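Long-range contact in glutathione peroxidase-like protein (Trypanosoma brucei, PDB 3DWV), which is a glutathione peroxidase-type tryparedoxin peroxidase, probably reducing hydroperoxides at the expense of tryparedoxin: residues 29-34 / 114-119. The protein carries 1 engineered substitution. Numbering follows the deposited sequence.
Sequences FEVLDA and PIMAKI
The N-H of Ala117 donates to Leu32 O at 3.0 Å, nearly straight at 167°, and Met116 CB touches the same oxygen, Leu32 O, at 3.5 Å as a van der Waals contact. The donor sits tilted 31° from the carbonyl plane of Leu32. Two residues further along, past Asp33, a water accepts from Ala34 N and donates to Ile115 O, the latter at 2.6 Å. Asp33 and Met116, whose CA atoms are 4.2 Å apart, form a single beta bridge, with the direct Leu32-Ala117 bond on one flank and the water link on the other. Ala117 CB presses against Asp33 O at 3.2 Å, and Ala34 CB comes to 3.4 Å from Ile115 O. The closer of two apolar side-chain contacts is Val31 CG1, anti to its backbone N (chi1 175°), with Met116 SD at 3.6 Å, the two side chains crossing at about a right angle; Leu32 CB and Ala117 CB meet more loosely at 4.4 Å. Met116 also reaches Tyr39, and Val31 reaches Phe85 of strand 81-86. The carboxylate of Asp33 turns back into its own loop, OD1 accepting from Asp35 N and OD2 forming a salt bridge with Lys37. Met116 is bonded through its backbone to Ala84, so 114-119 lies between the edge strand 81-86 of the thioredoxin-like sheet and the N-terminal loop, away from the Cys58-Cys106 disulfide. Backbone polar atoms are thus met by one direct bond and one water, and the bridge relies on that water at one flank and on the Val31-Met116 contact beside the other.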
loop_
_atom_site.group_PDB
_atom_site.type_symbol
_atom_site.label_atom_id
_atom_site.label_comp_id
_atom_site.label_asym_id
_atom_site.label_seq_id
_atom_site.Cartn_x
_atom_site.Cartn_y
_atom_site.Cartn_z
ATOM N N PHE A 29 -6.281 7.750 10.748
ATOM C CA PHE A 29 -7.190 6.832 10.076
ATOM C C PHE A 29 -7.274 5.485 10.772
ATOM O O PHE A 29 -6.285 5.046 11.362
ATOM C CB PHE A 29 -6.779 6.672 8.588
ATOM C CG PHE A 29 -6.814 8.004 7.858
ATOM C CD1 PHE A 29 -7.995 8.406 7.245
ATOM C CD2 PHE A 29 -5.718 8.866 7.777
ATOM C CE1 PHE A 29 -8.105 9.622 6.597
ATOM C CE2 PHE A 29 -5.799 10.098 7.133
ATOM C CZ PHE A 29 -7.016 10.498 6.547
ATOM N N GLU A 30 -8.487 4.898 10.700
ATOM C CA GLU A 30 -8.793 3.612 11.316
ATOM C C GLU A 30 -8.282 2.447 10.501
ATOM O O GLU A 30 -8.596 2.417 9.279
ATOM C CB GLU A 30 -10.328 3.440 11.448
ATOM C CG GLU A 30 -10.665 2.192 12.246
ATOM C CD GLU A 30 -12.125 2.157 12.690
ATOM O OE1 GLU A 30 -12.936 2.802 11.991
ATOM O OE2 GLU A 30 -12.469 1.499 13.700
ATOM N N VAL A 31 -7.529 1.536 11.085
ATOM C CA VAL A 31 -7.051 0.330 10.384
ATOM C C VAL A 31 -7.350 -0.874 11.242
ATOM O O VAL A 31 -7.049 -0.999 12.443
ATOM C CB VAL A 31 -5.543 0.469 10.058
ATOM C CG1 VAL A 31 -4.956 -0.771 9.440
ATOM C CG2 VAL A 31 -5.268 1.692 9.146
ATOM N N LEU A 32 -7.977 -1.854 10.581
ATOM C CA LEU A 32 -8.114 -3.197 11.131
ATOM C C LEU A 32 -7.142 -4.175 10.454
ATOM O O LEU A 32 -6.924 -4.131 9.217
ATOM C CB LEU A 32 -9.538 -3.738 10.983
ATOM C CG LEU A 32 -10.704 -2.879 11.472
ATOM C CD1 LEU A 32 -11.986 -3.727 11.354
ATOM C CD2 LEU A 32 -10.516 -2.354 12.892
ATOM N N ASP A 33 -6.549 -5.046 11.299
ATOM C CA ASP A 33 -5.659 -6.097 10.791
ATOM C C ASP A 33 -6.446 -7.223 10.120
ATOM O O ASP A 33 -7.665 -7.194 10.036
ATOM C CB ASP A 33 -4.814 -6.684 11.905
ATOM C CG ASP A 33 -5.530 -7.436 13.007
ATOM O OD1 ASP A 33 -6.628 -7.963 12.787
ATOM O OD2 ASP A 33 -4.979 -7.546 14.145
ATOM N N ALA A 34 -5.726 -8.269 9.685
ATOM C CA ALA A 34 -6.374 -9.330 8.914
ATOM C C ALA A 34 -7.389 -10.142 9.709
ATOM O O ALA A 34 -8.211 -10.837 9.104
ATOM C CB ALA A 34 -5.292 -10.229 8.320
ATOM N N PRO A 114 3.261 -7.254 7.546
ATOM C CA PRO A 114 1.837 -7.247 7.901
ATOM C C PRO A 114 0.869 -7.001 6.753
ATOM O O PRO A 114 1.044 -6.123 5.905
ATOM C CB PRO A 114 1.712 -6.073 8.889
ATOM C CG PRO A 114 3.085 -6.059 9.528
ATOM C CD PRO A 114 4.002 -6.225 8.313
ATOM N N ILE A 115 -0.206 -7.809 6.820
ATOM C CA ILE A 115 -1.293 -7.667 5.850
ATOM C C ILE A 115 -2.561 -7.332 6.631
ATOM O O ILE A 115 -2.891 -7.942 7.653
ATOM C CB ILE A 115 -1.531 -8.918 4.999
ATOM C CG1 ILE A 115 -0.255 -9.422 4.323
ATOM C CG2 ILE A 115 -2.629 -8.711 3.973
ATOM C CD1 ILE A 115 -0.289 -10.871 3.920
ATOM N N MET A 116 -3.239 -6.329 6.122
ATOM C CA MET A 116 -4.397 -5.793 6.836
ATOM C C MET A 116 -5.679 -6.456 6.344
ATOM O O MET A 116 -5.679 -7.280 5.413
ATOM C CB MET A 116 -4.413 -4.262 6.728
ATOM C CG MET A 116 -3.115 -3.603 7.225
ATOM S SD MET A 116 -2.884 -3.704 9.020
ATOM C CE MET A 116 -1.531 -4.869 9.160
ATOM N N ALA A 117 -6.803 -6.110 7.002
ATOM C CA ALA A 117 -8.080 -6.594 6.461
ATOM C C ALA A 117 -8.399 -5.969 5.102
ATOM O O ALA A 117 -7.942 -4.822 4.873
ATOM C CB ALA A 117 -9.228 -6.233 7.403
ATOM N N LYS A 118 -9.156 -6.652 4.251
ATOM C CA LYS A 118 -9.542 -6.198 2.910
ATOM C C LYS A 118 -10.363 -4.934 2.957
ATOM O O LYS A 118 -11.197 -4.767 3.855
ATOM C CB LYS A 118 -10.363 -7.281 2.177
ATOM C CG LYS A 118 -9.458 -8.466 1.818
ATOM C CD LYS A 118 -10.130 -9.558 0.997
ATOM C CE LYS A 118 -9.090 -10.250 0.102
ATOM N NZ LYS A 118 -9.500 -11.629 -0.289
ATOM N N ILE A 119 -10.118 -4.043 2.002
ATOM C CA ILE A 119 -10.705 -2.728 1.880
ATOM C C ILE A 119 -10.999 -2.358 0.432
ATOM O O ILE A 119 -10.419 -2.983 -0.463
ATOM C CB ILE A 119 -9.719 -1.675 2.424
ATOM C CG1 ILE A 119 -8.450 -1.555 1.565
ATOM C CG2 ILE A 119 -9.316 -1.947 3.860
ATOM C CD1 ILE A 119 -7.713 -0.255 1.860
HETATM O O HOH W 1 -2.553 -8.515 10.162
#